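Local coordinates for protein endo-beta-mannanase (Rhizomucor miehei, PDB 4QP0) that probably hydrolyses internal beta-1,4-mannosidic linkages at random in mannans, galactomannans and glucomannans, at residues L49-T54 and K102-L107; G23-Y28 and A320-Q325; Y28-D33 and R53-N58; N36-F41 and I89-Q94. One frame throughout, in Å; residues are numbered along the deposited sequence.

Contact 1. Residues L49-T54 and K102-L107; sequences LPVVRT and KLIFTL
Two neighbouring parallel strands of the barrel wall meet where Val51 to Thr54 pair in register with Lys102 to Phe105, and five backbone hydrogen bonds zip them together. The series starts at Lys102 N to Pro50 O (2.9 Å), passes through Val52 and Ile104, and closes with Thr106 N to Thr54 O (3.1 Å). The strand directions differ by 17°. On the face that carries Val52 and Leu103 the two side chains lie side by side, with Val52 CG1 3.7 Å from Leu103 CD2. The methyl Thr54 CG2 then follows, 3.9 Å from Phe105 CE1, approaching the ring obliquely. This is the outer face of a TIM barrel, where Leu103 and Phe105 pack on helix 87-98. The opposite face looks into the barrel: Val51 CG1 meets Ile104 CD1 at 4.0 Å, and Arg53 CG rests 4.0 Å from Ile104 CG2. CG of Arg53 stands anti to the backbone N (chi1 -175°) and the chain runs extended to NE; at its end Thr106 OG1 lies over one face of the guanidinium, 3.7 Å from Arg53 NH2. Salt bridges to Glu171, Glu292 and Glu293 hold that guanidinium, while Thr106 OG1 is hydrogen-bonded to Glu171.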
loop_
_atom_site.group_PDB
_atom_site.type_symbol
_atom_site.label_atom_id
_atom_site.label_comp_id
_atom_site.label_asym_id
_atom_site.label_seq_id
_atom_site.Cartn_x
_atom_site.Cartn_y
_atom_site.Cartn_z
ATOM N N LEU A 49 -0.199 -0.083 17.430
ATOM C CA LEU A 49 -0.461 -0.270 16.002
ATOM C C LEU A 49 -0.373 -1.755 15.684
ATOM O O LEU A 49 0.669 -2.365 15.922
ATOM C CB LEU A 49 0.553 0.507 15.160
ATOM C CG LEU A 49 0.707 2.022 15.345
ATOM C CD1 LEU A 49 1.975 2.507 14.653
ATOM C CD2 LEU A 49 -0.507 2.794 14.849
ATOM N N PRO A 50 -1.466 -2.349 15.168
ATOM C CA PRO A 50 -1.463 -3.782 14.869
ATOM C C PRO A 50 -1.146 -4.148 13.410
ATOM O O PRO A 50 -0.992 -5.334 13.102
ATOM C CB PRO A 50 -2.899 -4.197 15.202
ATOM C CG PRO A 50 -3.713 -2.977 14.908
ATOM C CD PRO A 50 -2.817 -1.769 15.037
ATOM N N VAL A 51 -1.057 -3.155 12.527
ATOM C CA VAL A 51 -0.818 -3.420 11.101
ATOM C C VAL A 51 0.230 -2.477 10.525
ATOM O O VAL A 51 0.251 -1.288 10.854
ATOM C CB VAL A 51 -2.111 -3.287 10.247
ATOM C CG1 VAL A 51 -1.809 -3.494 8.766
ATOM C CG2 VAL A 51 -3.174 -4.281 10.690
ATOM N N VAL A 52 1.084 -3.003 9.645
ATOM C CA VAL A 52 2.005 -2.160 8.890
ATOM C C VAL A 52 1.977 -2.464 7.367
ATOM O O VAL A 52 1.938 -3.626 6.938
ATOM C CB VAL A 52 3.431 -2.180 9.511
ATOM C CG1 VAL A 52 4.057 -3.566 9.447
ATOM C CG2 VAL A 52 4.337 -1.131 8.880
ATOM N N ARG A 53 1.957 -1.397 6.574
ATOM C CA ARG A 53 2.013 -1.481 5.132
ATOM C C ARG A 53 3.452 -1.245 4.707
ATOM O O ARG A 53 4.120 -0.363 5.245
ATOM C CB ARG A 53 1.117 -0.415 4.531
ATOM C CG ARG A 53 0.996 -0.472 3.023
ATOM C CD ARG A 53 -0.083 0.480 2.554
ATOM N NE ARG A 53 -0.048 0.654 1.110
ATOM C CZ ARG A 53 0.672 1.573 0.478
ATOM N NH1 ARG A 53 1.430 2.424 1.165
ATOM N NH2 ARG A 53 0.634 1.642 -0.847
ATOM N N THR A 54 3.930 -2.041 3.756
ATOM C CA THR A 54 5.333 -1.985 3.339
ATOM C C THR A 54 5.561 -2.586 1.950
ATOM O O THR A 54 4.713 -3.305 1.428
ATOM C CB THR A 54 6.269 -2.645 4.387
ATOM O OG1 THR A 54 7.640 -2.496 3.988
ATOM C CG2 THR A 54 5.952 -4.124 4.572
ATOM N N LYS A 102 0.428 -7.486 11.691
ATOM C CA LYS A 102 -0.008 -7.936 10.385
ATOM C C LYS A 102 0.610 -7.065 9.276
ATOM O O LYS A 102 0.986 -5.916 9.521
ATOM C CB LYS A 102 -1.531 -7.908 10.348
ATOM C CG LYS A 102 -2.179 -8.918 11.284
ATOM C CD LYS A 102 -2.997 -9.940 10.509
ATOM C CE LYS A 102 -3.820 -10.843 11.415
ATOM N NZ LYS A 102 -3.155 -12.155 11.663
ATOM N N LEU A 103 0.725 -7.616 8.069
ATOM C CA LEU A 103 1.466 -6.954 6.994
ATOM C C LEU A 103 0.641 -6.738 5.743
ATOM O O LEU A 103 0.000 -7.665 5.266
ATOM C CB LEU A 103 2.699 -7.776 6.614
ATOM C CG LEU A 103 3.879 -7.894 7.574
ATOM C CD1 LEU A 103 4.663 -9.152 7.256
ATOM C CD2 LEU A 103 4.785 -6.674 7.496
ATOM N N ILE A 104 0.667 -5.520 5.206
ATOM C CA ILE A 104 0.091 -5.244 3.885
ATOM C C ILE A 104 1.239 -5.106 2.885
ATOM O O ILE A 104 1.975 -4.124 2.910
ATOM C CB ILE A 104 -0.794 -3.970 3.874
ATOM C CG1 ILE A 104 -1.995 -4.116 4.825
ATOM C CG2 ILE A 104 -1.303 -3.683 2.479
ATOM C CD1 ILE A 104 -2.822 -2.858 4.982
ATOM N N PHE A 105 1.402 -6.103 2.024
ATOM C CA PHE A 105 2.508 -6.118 1.069
ATOM C C PHE A 105 2.088 -5.518 -0.257
ATOM O O PHE A 105 1.113 -5.964 -0.866
ATOM C CB PHE A 105 3.022 -7.545 0.839
ATOM C CG PHE A 105 3.973 -8.048 1.905
ATOM C CD1 PHE A 105 5.092 -7.304 2.285
ATOM C CD2 PHE A 105 3.775 -9.292 2.498
ATOM C CE1 PHE A 105 5.967 -7.778 3.259
ATOM C CE2 PHE A 105 4.650 -9.769 3.469
ATOM C CZ PHE A 105 5.744 -9.012 3.847
ATOM N N THR A 106 2.824 -4.506 -0.705
ATOM C CA THR A 106 2.567 -3.878 -1.999
ATOM C C THR A 106 3.527 -4.489 -3.018
ATOM O O THR A 106 4.731 -4.563 -2.779
ATOM C CB THR A 106 2.724 -2.344 -1.908
ATOM O OG1 THR A 106 1.946 -1.848 -0.807
ATOM C CG2 THR A 106 2.256 -1.660 -3.185
ATOM N N LEU A 107 2.996 -4.938 -4.150
ATOM C CA LEU A 107 3.767 -5.812 -5.044
ATOM C C LEU A 107 4.498 -5.123 -6.195
ATOM O O LEU A 107 5.268 -5.761 -6.927
ATOM C CB LEU A 107 2.872 -6.933 -5.579
ATOM C CG LEU A 107 2.458 -8.009 -4.574
ATOM C CD1 LEU A 107 1.263 -8.784 -5.094
ATOM C CD2 LEU A 107 3.610 -8.950 -4.241
#

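Contact 2. Residues G23-Y28 and A320-Q325; sequences GTNAYY and ADAFWQ
Thr24 and Phe323 lie side by side and point the same way where the last barrel strand, 320-323, pairs in parallel with the first, 17-25, closing the TIM barrel. Thr24 CB stands over the Phe323 ring in a CH-pi contact, 4.0 Å from the centroid, and the hydroxyl OG1, anti to the backbone N (chi1 -172°), hangs over the same ring, 3.2 Å from CZ. Gly23 N donates to Asp321 O at 2.7 Å; the remaining backbone bonds, from Phe323 N to Gly23 O and from Asn25 N to Phe323 O, are weak. Asn25 crosses Trp324 at about a right angle, with CB 3.5 Å from Trp324 CE3. Its amide, turned 46° to the indole, is held by Arg53 at OD1 and by Glu292 O at ND2; ND2 also bonds weakly to Phe323 O, 3.3 Å away. The Tyr27 ring and the six-membered ring of Trp324 are almost parallel, their planes 5° apart, but slid until they barely overlap; CD2 of Tyr27 touches CH2 of Trp324 at 3.6 Å. A cis peptide links Trp324 to Gln325. Gln325 OE1, buried without a polar partner, sits at the edges of the Tyr27 and Tyr28 rings, 3.4 Å from Tyr27 CD2.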
loop_
_atom_site.group_PDB
_atom_site.type_symbol
_atom_site.label_atom_id
_atom_site.label_comp_id
_atom_site.label_asym_id
_atom_site.label_seq_id
_atom_site.Cartn_x
_atom_site.Cartn_y
_atom_site.Cartn_z
ATOM N N GLY A 23 -2.924 1.902 11.418
ATOM C CA GLY A 23 -1.705 1.199 11.062
ATOM C C GLY A 23 -0.629 2.204 10.727
ATOM O O GLY A 23 -0.803 3.389 10.974
ATOM N N THR A 24 0.481 1.739 10.161
ATOM C CA THR A 24 1.535 2.647 9.721
ATOM C C THR A 24 2.227 2.150 8.450
ATOM O O THR A 24 1.947 1.052 7.978
ATOM C CB THR A 24 2.566 2.932 10.837
ATOM O OG1 THR A 24 3.452 3.970 10.407
ATOM C CG2 THR A 24 3.381 1.691 11.186
ATOM N N ASN A 25 3.096 2.989 7.887
ATOM C CA ASN A 25 3.936 2.607 6.758
ATOM C C ASN A 25 5.396 2.515 7.170
ATOM O O ASN A 25 5.849 3.245 8.066
ATOM C CB ASN A 25 3.807 3.599 5.603
ATOM C CG ASN A 25 2.534 3.412 4.805
ATOM O OD1 ASN A 25 2.548 2.818 3.723
ATOM N ND2 ASN A 25 1.423 3.922 5.332
ATOM N N ALA A 26 6.108 1.592 6.522
ATOM C CA ALA A 26 7.557 1.445 6.633
ATOM C C ALA A 26 8.047 0.708 5.393
ATOM O O ALA A 26 8.497 -0.441 5.470
ATOM C CB ALA A 26 7.948 0.700 7.904
ATOM N N TYR A 27 7.944 1.383 4.250
ATOM C CA TYR A 27 8.369 0.847 2.959
ATOM C C TYR A 27 9.785 0.266 3.013
ATOM O O TYR A 27 10.119 -0.664 2.264
ATOM C CB TYR A 27 8.294 1.950 1.892
ATOM C CG TYR A 27 9.498 2.872 1.864
ATOM C CD1 TYR A 27 10.585 2.601 1.031
ATOM C CD2 TYR A 27 9.557 4.011 2.676
ATOM C CE1 TYR A 27 11.692 3.433 1.005
ATOM C CE2 TYR A 27 10.662 4.855 2.651
ATOM C CZ TYR A 27 11.728 4.559 1.815
ATOM O OH TYR A 27 12.839 5.377 1.773
ATOM N N TYR A 28 10.596 0.822 3.915
ATOM C CA TYR A 28 12.035 0.570 3.992
ATOM C C TYR A 28 12.399 -0.682 4.789
ATOM O O TYR A 28 13.584 -0.911 5.080
ATOM C CB TYR A 28 12.747 1.792 4.599
ATOM C CG TYR A 28 12.241 2.159 5.981
ATOM C CD1 TYR A 28 12.872 1.680 7.129
ATOM C CD2 TYR A 28 11.118 2.973 6.143
ATOM C CE1 TYR A 28 12.410 2.006 8.393
ATOM C CE2 TYR A 28 10.648 3.299 7.407
ATOM C CZ TYR A 28 11.298 2.816 8.525
ATOM O OH TYR A 28 10.833 3.139 9.773
ATOM N N ALA A 320 -10.277 1.736 8.599
ATOM C CA ALA A 320 -8.936 1.907 9.149
ATOM C C ALA A 320 -8.154 2.992 8.433
ATOM O O ALA A 320 -8.556 3.476 7.368
ATOM C CB ALA A 320 -8.177 0.596 9.078
ATOM N N ASP A 321 -7.021 3.361 9.018
ATOM C CA ASP A 321 -6.117 4.328 8.412
ATOM C C ASP A 321 -4.686 4.012 8.805
ATOM O O ASP A 321 -4.442 3.452 9.872
ATOM C CB ASP A 321 -6.469 5.734 8.878
ATOM C CG ASP A 321 -6.450 5.857 10.393
ATOM O OD1 ASP A 321 -5.391 6.228 10.950
ATOM O OD2 ASP A 321 -7.483 5.545 11.020
ATOM N N ALA A 322 -3.744 4.372 7.941
ATOM C CA ALA A 322 -2.323 4.145 8.207
ATOM C C ALA A 322 -1.525 5.377 7.816
ATOM O O ALA A 322 -1.584 5.830 6.663
ATOM C CB ALA A 322 -1.821 2.916 7.456
ATOM N N PHE A 323 -0.797 5.927 8.783
ATOM C CA PHE A 323 -0.044 7.151 8.554
ATOM C C PHE A 323 1.294 6.865 7.919
ATOM O O PHE A 323 1.854 5.776 8.068
ATOM C CB PHE A 323 0.153 7.955 9.847
ATOM C CG PHE A 323 1.194 7.391 10.770
ATOM C CD1 PHE A 323 2.531 7.739 10.630
ATOM C CD2 PHE A 323 0.833 6.533 11.794
ATOM C CE1 PHE A 323 3.488 7.227 11.490
ATOM C CE2 PHE A 323 1.783 6.020 12.665
ATOM C CZ PHE A 323 3.114 6.368 12.511
ATOM N N TRP A 324 1.792 7.869 7.216
ATOM C CA TRP A 324 3.102 7.818 6.622
ATOM C C TRP A 324 3.936 8.863 7.313
ATOM O O TRP A 324 3.618 10.048 7.232
ATOM C CB TRP A 324 2.998 8.075 5.120
ATOM C CG TRP A 324 4.321 8.098 4.401
ATOM C CD1 TRP A 324 5.288 9.093 4.450
ATOM C CD2 TRP A 324 4.864 7.087 3.468
ATOM N NE1 TRP A 324 6.359 8.773 3.654
ATOM C CE2 TRP A 324 6.171 7.580 3.044
ATOM C CE3 TRP A 324 4.419 5.866 2.979
ATOM C CZ2 TRP A 324 6.984 6.867 2.162
ATOM C CZ3 TRP A 324 5.241 5.155 2.092
ATOM C CH2 TRP A 324 6.490 5.649 1.691
ATOM N N GLN A 325 5.000 8.464 8.012
ATOM C CA GLN A 325 5.420 7.068 8.170
ATOM C C GLN A 325 6.206 6.935 9.462
ATOM O O GLN A 325 6.755 7.922 9.953
ATOM C CB GLN A 325 6.298 6.624 7.000
ATOM C CG GLN A 325 7.624 7.365 6.885
ATOM C CD GLN A 325 8.432 6.901 5.686
ATOM O OE1 GLN A 325 8.417 5.724 5.323
ATOM N NE2 GLN A 325 9.148 7.826 5.070
HETATM O O HOH W 1 12.123 8.269 3.409
#

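Contact 3. Residues Y28-D33 and R53-N58; sequences YLMTSD and RTWLFN
In Met30 chi1, 63°, puts CG between the backbone N and the carbonyl carbon, with the chain extended beyond; in Asn58 chi1, -165°, sets CG anti to the backbone N; the sulfur and the amide then meet. The methionine crosses the asparagine obliquely and takes a weak hydrogen bond on its sulfur from Asn58 ND2, 3.3 Å from SD. The carbonyl oxygen of Phe57 comes up to the same sulfur, with O to SD at 3.1 Å. The terminal methyl goes on to the indole of Trp55, approaching in the ring plane at the edge, where CE is 3.7 Å from CD1. One residue earlier on each segment, Leu29 crosses Thr54 at about a right angle, its CB 3.7 Å from Thr54 OG1, a hydroxyl hydrogen-bonded to Ala26 O. The turn that presents Leu29 and Met30 is tied at Tyr28 O, which accepts from Thr31 N at 3.2 Å and from Ser32 OG at 2.9 Å, reached from opposite faces of the carbonyl plane. Short 3-10 geometry over residues 29-31 thus lays a beta-alpha loop against the end of the next strand, at the C-terminal rim of the barrel strands, the end where TIM-barrel enzymes carry their active sites.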
loop_
_atom_site.group_PDB
_atom_site.type_symbol
_atom_site.label_atom_id
_atom_site.label_comp_id
_atom_site.label_asym_id
_atom_site.label_seq_id
_atom_site.Cartn_x
_atom_site.Cartn_y
_atom_site.Cartn_z
ATOM N N TYR A 28 10.596 0.822 3.915
ATOM C CA TYR A 28 12.035 0.570 3.992
ATOM C C TYR A 28 12.399 -0.682 4.789
ATOM O O TYR A 28 13.584 -0.911 5.080
ATOM C CB TYR A 28 12.747 1.792 4.599
ATOM C CG TYR A 28 12.241 2.159 5.981
ATOM C CD1 TYR A 28 12.872 1.680 7.129
ATOM C CD2 TYR A 28 11.118 2.973 6.143
ATOM C CE1 TYR A 28 12.410 2.006 8.393
ATOM C CE2 TYR A 28 10.648 3.299 7.407
ATOM C CZ TYR A 28 11.298 2.816 8.525
ATOM O OH TYR A 28 10.833 3.139 9.773
ATOM N N LEU A 29 11.401 -1.486 5.157
ATOM C CA LEU A 29 11.673 -2.711 5.909
ATOM C C LEU A 29 12.572 -3.667 5.123
ATOM O O LEU A 29 13.479 -4.285 5.690
ATOM C CB LEU A 29 10.374 -3.394 6.351
ATOM C CG LEU A 29 9.834 -2.950 7.722
ATOM C CD1 LEU A 29 8.415 -3.458 7.953
ATOM C CD2 LEU A 29 10.752 -3.396 8.854
ATOM N N MET A 30 12.327 -3.749 3.814
ATOM C CA MET A 30 13.109 -4.587 2.907
ATOM C C MET A 30 14.621 -4.280 2.844
ATOM O O MET A 30 15.392 -5.089 2.338
ATOM C CB MET A 30 12.485 -4.578 1.499
ATOM C CG MET A 30 12.458 -3.228 0.802
ATOM S SD MET A 30 11.951 -3.416 -0.920
ATOM C CE MET A 30 11.943 -1.708 -1.464
ATOM N N THR A 31 15.044 -3.120 3.346
ATOM C CA THR A 31 16.463 -2.745 3.297
ATOM C C THR A 31 17.079 -2.589 4.675
ATOM O O THR A 31 18.279 -2.344 4.800
ATOM C CB THR A 31 16.707 -1.443 2.499
ATOM O OG1 THR A 31 15.975 -0.361 3.097
ATOM C CG2 THR A 31 16.311 -1.612 1.026
ATOM N N SER A 32 16.253 -2.728 5.704
ATOM C CA SER A 32 16.688 -2.501 7.072
ATOM C C SER A 32 17.475 -3.680 7.618
ATOM O O SER A 32 17.186 -4.834 7.289
ATOM C CB SER A 32 15.482 -2.226 7.972
ATOM O OG SER A 32 14.864 -1.000 7.627
ATOM N N ASP A 33 18.462 -3.389 8.466
ATOM C CA ASP A 33 19.151 -4.446 9.195
ATOM C C ASP A 33 18.202 -5.040 10.227
ATOM O O ASP A 33 17.170 -4.448 10.538
ATOM C CB ASP A 33 20.483 -3.972 9.809
ATOM C CG ASP A 33 20.312 -3.142 11.080
ATOM O OD1 ASP A 33 19.508 -3.493 11.973
ATOM O OD2 ASP A 33 21.041 -2.143 11.207
ATOM N N ARG A 53 1.957 -1.397 6.574
ATOM C CA ARG A 53 2.013 -1.481 5.132
ATOM C C ARG A 53 3.452 -1.245 4.707
ATOM O O ARG A 53 4.120 -0.363 5.245
ATOM C CB ARG A 53 1.117 -0.415 4.531
ATOM C CG ARG A 53 0.996 -0.472 3.023
ATOM C CD ARG A 53 -0.083 0.480 2.554
ATOM N NE ARG A 53 -0.048 0.654 1.110
ATOM C CZ ARG A 53 0.672 1.573 0.478
ATOM N NH1 ARG A 53 1.430 2.424 1.165
ATOM N NH2 ARG A 53 0.634 1.642 -0.847
ATOM N N THR A 54 3.930 -2.041 3.756
ATOM C CA THR A 54 5.333 -1.985 3.339
ATOM C C THR A 54 5.561 -2.586 1.950
ATOM O O THR A 54 4.713 -3.305 1.428
ATOM C CB THR A 54 6.269 -2.645 4.387
ATOM O OG1 THR A 54 7.640 -2.496 3.988
ATOM C CG2 THR A 54 5.952 -4.124 4.572
ATOM N N TRP A 55 6.726 -2.283 1.382
ATOM C CA TRP A 55 7.128 -2.668 0.027
ATOM C C TRP A 55 7.514 -4.120 -0.087
ATOM O O TRP A 55 8.317 -4.608 0.716
ATOM C CB TRP A 55 8.336 -1.824 -0.384
ATOM C CG TRP A 55 8.060 -0.388 -0.792
ATOM C CD1 TRP A 55 8.990 0.550 -1.247
ATOM C CD2 TRP A 55 6.764 0.321 -0.831
ATOM N NE1 TRP A 55 8.386 1.744 -1.541
ATOM C CE2 TRP A 55 7.055 1.676 -1.324
ATOM C CE3 TRP A 55 5.445 -0.020 -0.528
ATOM C CZ2 TRP A 55 6.057 2.637 -1.475
ATOM C CZ3 TRP A 55 4.449 0.956 -0.685
ATOM C CH2 TRP A 55 4.751 2.255 -1.148
ATOM N N LEU A 56 6.958 -4.815 -1.085
ATOM C CA LEU A 56 7.405 -6.172 -1.451
ATOM C C LEU A 56 7.746 -6.230 -2.941
ATOM O O LEU A 56 7.386 -7.174 -3.651
ATOM C CB LEU A 56 6.367 -7.246 -1.100
ATOM C CG LEU A 56 6.905 -8.588 -0.556
ATOM C CD1 LEU A 56 5.809 -9.638 -0.472
ATOM C CD2 LEU A 56 8.074 -9.139 -1.361
ATOM N N PHE A 57 8.432 -5.190 -3.394
ATOM C CA PHE A 57 8.963 -5.078 -4.742
ATOM C C PHE A 57 10.308 -4.379 -4.587
ATOM O O PHE A 57 10.501 -3.609 -3.636
ATOM C CB PHE A 57 8.032 -4.240 -5.630
ATOM C CG PHE A 57 7.832 -2.827 -5.138
ATOM C CD1 PHE A 57 8.630 -1.789 -5.614
ATOM C CD2 PHE A 57 6.853 -2.534 -4.187
ATOM C CE1 PHE A 57 8.459 -0.499 -5.149
ATOM C CE2 PHE A 57 6.676 -1.244 -3.720
ATOM C CZ PHE A 57 7.484 -0.228 -4.194
ATOM N N ASN A 58 11.242 -4.666 -5.487
ATOM C CA ASN A 58 12.557 -4.027 -5.455
ATOM C C ASN A 58 13.336 -4.436 -6.693
ATOM O O ASN A 58 14.042 -5.440 -6.689
ATOM C CB ASN A 58 13.330 -4.377 -4.170
ATOM C CG ASN A 58 14.520 -3.464 -3.931
ATOM O OD1 ASN A 58 15.198 -3.051 -4.875
ATOM N ND2 ASN A 58 14.786 -3.146 -2.659
#

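Contact 4. Residues N36-F41 and I89-Q94; sequences NVKQVF and IDYIIQ
Val37 is the bump that enters the hollow between Tyr91 and Ile92 on the facing helix. Its CG1 methyl lies 3.9 Å from Ile92 CG1 and 4.0 Å from Tyr91 CE2, so one methyl touches both side chains, meeting the tyrosine ring obliquely. Valine and tyrosine slide past each other in opposite directions, whereas Ile92 crosses Val37 at about a right angle. One helical turn on, Phe41 stands in line with Val37, and Ile92 in return fits between these two: its CG2 meets Phe41 CZ at 4.0 Å, while its carbonyl oxygen lies 3.5 Å from Phe41 CE2, oblique to the ring. CG of Tyr91 stands anti to the backbone N (chi1 -177°), and the ring beyond it reaches the first helix, where the extended Lys38 crosses it at about a right angle. The phenol oxygen lies against the lysine chain, 3.4 Å from Lys38 CD, and takes a weak hydrogen bond from NZ at 3.3 Å, on the exposed margin of an otherwise buried interface. The short helical segments come within 10.1 Å, axis to axis, and cross at -31°. On the barrel side Ile92 rests on Leu103 of strand 102-106. Neighbouring helices running roughly parallel, each packed on the strands within, form the outer layer of the (beta/alpha)8 TIM barrel of family 5 glycoside hydrolases.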
loop_
_atom_site.group_PDB
_atom_site.type_symbol
_atom_site.label_atom_id
_atom_site.label_comp_id
_atom_site.label_asym_id
_atom_site.label_seq_id
_atom_site.Cartn_x
_atom_site.Cartn_y
_atom_site.Cartn_z
ATOM N N ASN A 36 16.866 -3.250 13.331
ATOM C CA ASN A 36 15.900 -2.213 12.978
ATOM C C ASN A 36 14.544 -2.745 12.529
ATOM O O ASN A 36 13.521 -2.090 12.739
ATOM C CB ASN A 36 16.479 -1.255 11.934
ATOM C CG ASN A 36 17.497 -0.293 12.521
ATOM O OD1 ASN A 36 17.510 -0.029 13.729
ATOM N ND2 ASN A 36 18.353 0.250 11.660
ATOM N N VAL A 37 14.536 -3.932 11.928
ATOM C CA VAL A 37 13.289 -4.611 11.576
ATOM C C VAL A 37 12.544 -4.958 12.855
ATOM O O VAL A 37 11.336 -4.753 12.943
ATOM C CB VAL A 37 13.530 -5.873 10.710
ATOM C CG1 VAL A 37 12.248 -6.673 10.532
ATOM C CG2 VAL A 37 14.095 -5.486 9.347
ATOM N N LYS A 38 13.283 -5.462 13.841
ATOM C CA LYS A 38 12.747 -5.760 15.172
ATOM C C LYS A 38 12.252 -4.504 15.884
ATOM O O LYS A 38 11.209 -4.525 16.540
ATOM C CB LYS A 38 13.804 -6.466 16.034
ATOM C CG LYS A 38 13.698 -7.988 16.057
ATOM C CD LYS A 38 15.009 -8.642 16.482
ATOM C CE LYS A 38 14.808 -10.119 16.803
ATOM N NZ LYS A 38 16.040 -10.955 16.654
ATOM N N GLN A 39 13.011 -3.420 15.743
ATOM C CA GLN A 39 12.687 -2.131 16.356
ATOM C C GLN A 39 11.340 -1.595 15.868
ATOM O O GLN A 39 10.508 -1.177 16.676
ATOM C CB GLN A 39 13.802 -1.121 16.067
ATOM C CG GLN A 39 13.684 0.212 16.792
ATOM C CD GLN A 39 14.121 0.136 18.243
ATOM O OE1 GLN A 39 15.194 0.627 18.603
ATOM N NE2 GLN A 39 13.298 -0.485 19.085
ATOM N N VAL A 40 11.131 -1.623 14.549
ATOM C CA VAL A 40 9.868 -1.205 13.947
ATOM C C VAL A 40 8.697 -1.868 14.671
ATOM O O VAL A 40 7.785 -1.182 15.143
ATOM C CB VAL A 40 9.837 -1.505 12.431
ATOM C CG1 VAL A 40 8.427 -1.397 11.860
ATOM C CG2 VAL A 40 10.772 -0.566 11.689
ATOM N N PHE A 41 8.754 -3.192 14.802
ATOM C CA PHE A 41 7.647 -3.949 15.380
ATOM C C PHE A 41 7.419 -3.717 16.870
ATOM O O PHE A 41 6.276 -3.717 17.312
ATOM C CB PHE A 41 7.763 -5.441 15.057
ATOM C CG PHE A 41 7.612 -5.750 13.597
ATOM C CD1 PHE A 41 6.497 -5.307 12.887
ATOM C CD2 PHE A 41 8.585 -6.475 12.921
ATOM C CE1 PHE A 41 6.366 -5.579 11.532
ATOM C CE2 PHE A 41 8.455 -6.756 11.567
ATOM C CZ PHE A 41 7.348 -6.306 10.875
ATOM N N ILE A 89 12.391 -10.723 3.322
ATOM C CA ILE A 89 10.946 -10.683 3.544
ATOM C C ILE A 89 10.558 -11.756 4.562
ATOM O O ILE A 89 9.798 -11.473 5.495
ATOM C CB ILE A 89 10.142 -10.809 2.230
ATOM C CG1 ILE A 89 10.497 -9.674 1.265
ATOM C CG2 ILE A 89 8.642 -10.817 2.499
ATOM C CD1 ILE A 89 10.277 -8.270 1.804
ATOM N N ASP A 90 11.115 -12.964 4.398
ATOM C CA ASP A 90 10.902 -14.074 5.328
ATOM C C ASP A 90 11.140 -13.612 6.767
ATOM O O ASP A 90 10.365 -13.917 7.664
ATOM C CB ASP A 90 11.839 -15.255 5.008
ATOM C CG ASP A 90 11.485 -15.993 3.698
ATOM O OD1 ASP A 90 10.508 -15.646 2.997
ATOM O OD2 ASP A 90 12.205 -16.953 3.369
ATOM N N TYR A 91 12.221 -12.870 6.975
ATOM C CA TYR A 91 12.568 -12.391 8.302
ATOM C C TYR A 91 11.571 -11.348 8.795
ATOM O O TYR A 91 11.223 -11.326 9.978
ATOM C CB TYR A 91 14.002 -11.858 8.338
ATOM C CG TYR A 91 14.434 -11.414 9.721
ATOM C CD1 TYR A 91 14.821 -12.345 10.690
ATOM C CD2 TYR A 91 14.440 -10.061 10.068
ATOM C CE1 TYR A 91 15.208 -11.936 11.963
ATOM C CE2 TYR A 91 14.824 -9.645 11.337
ATOM C CZ TYR A 91 15.209 -10.580 12.274
ATOM O OH TYR A 91 15.587 -10.154 13.525
ATOM N N ILE A 92 11.102 -10.496 7.885
ATOM C CA ILE A 92 10.109 -9.480 8.230
ATOM C C ILE A 92 8.809 -10.132 8.706
ATOM O O ILE A 92 8.290 -9.786 9.775
ATOM C CB ILE A 92 9.852 -8.503 7.064
ATOM C CG1 ILE A 92 11.061 -7.586 6.880
ATOM C CG2 ILE A 92 8.604 -7.666 7.322
ATOM C CD1 ILE A 92 11.110 -6.893 5.532
ATOM N N ILE A 93 8.314 -11.092 7.928
ATOM C CA ILE A 93 7.094 -11.831 8.268
ATOM C C ILE A 93 7.218 -12.520 9.622
ATOM O O ILE A 93 6.233 -12.642 10.348
ATOM C CB ILE A 93 6.753 -12.898 7.205
ATOM C CG1 ILE A 93 6.668 -12.278 5.804
ATOM C CG2 ILE A 93 5.443 -13.606 7.539
ATOM C CD1 ILE A 93 6.554 -13.310 4.697
ATOM N N GLN A 94 8.427 -12.983 9.936
ATOM C CA GLN A 94 8.694 -13.738 11.159
ATOM C C GLN A 94 8.573 -12.834 12.387
ATOM O O GLN A 94 7.871 -13.167 13.337
ATOM C CB GLN A 94 10.088 -14.367 11.100
ATOM C CG GLN A 94 10.379 -15.330 12.239
ATOM C CD GLN A 94 11.859 -15.620 12.399
ATOM O OE1 GLN A 94 12.270 -16.782 12.442
ATOM N NE2 GLN A 94 12.669 -14.567 12.491
#

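Contacts 1 and 2 lie in one curled sheet, their centres about 8 Å apart, with strand 17-25 between strands 320-323 and 51-55, and 102-106 beyond. Segments of contact 3 overlap those of contact 1 at Arg53 and Thr54 and of contact 2 at Tyr28, where strands 17-25 and 51-55 run out into loops. Contact 4, about 11 Å from contact 1 between centres, belongs to helices 34-47 and 87-98, which precede strands 51-55 and 102-106. Contact 2 joins segments 292 residues apart and encloses the other three, so barrel closure brings the first barrel strand to the last, while contacts 1, 3 and 4 join neighbouring strands, loops and helices early in the chain.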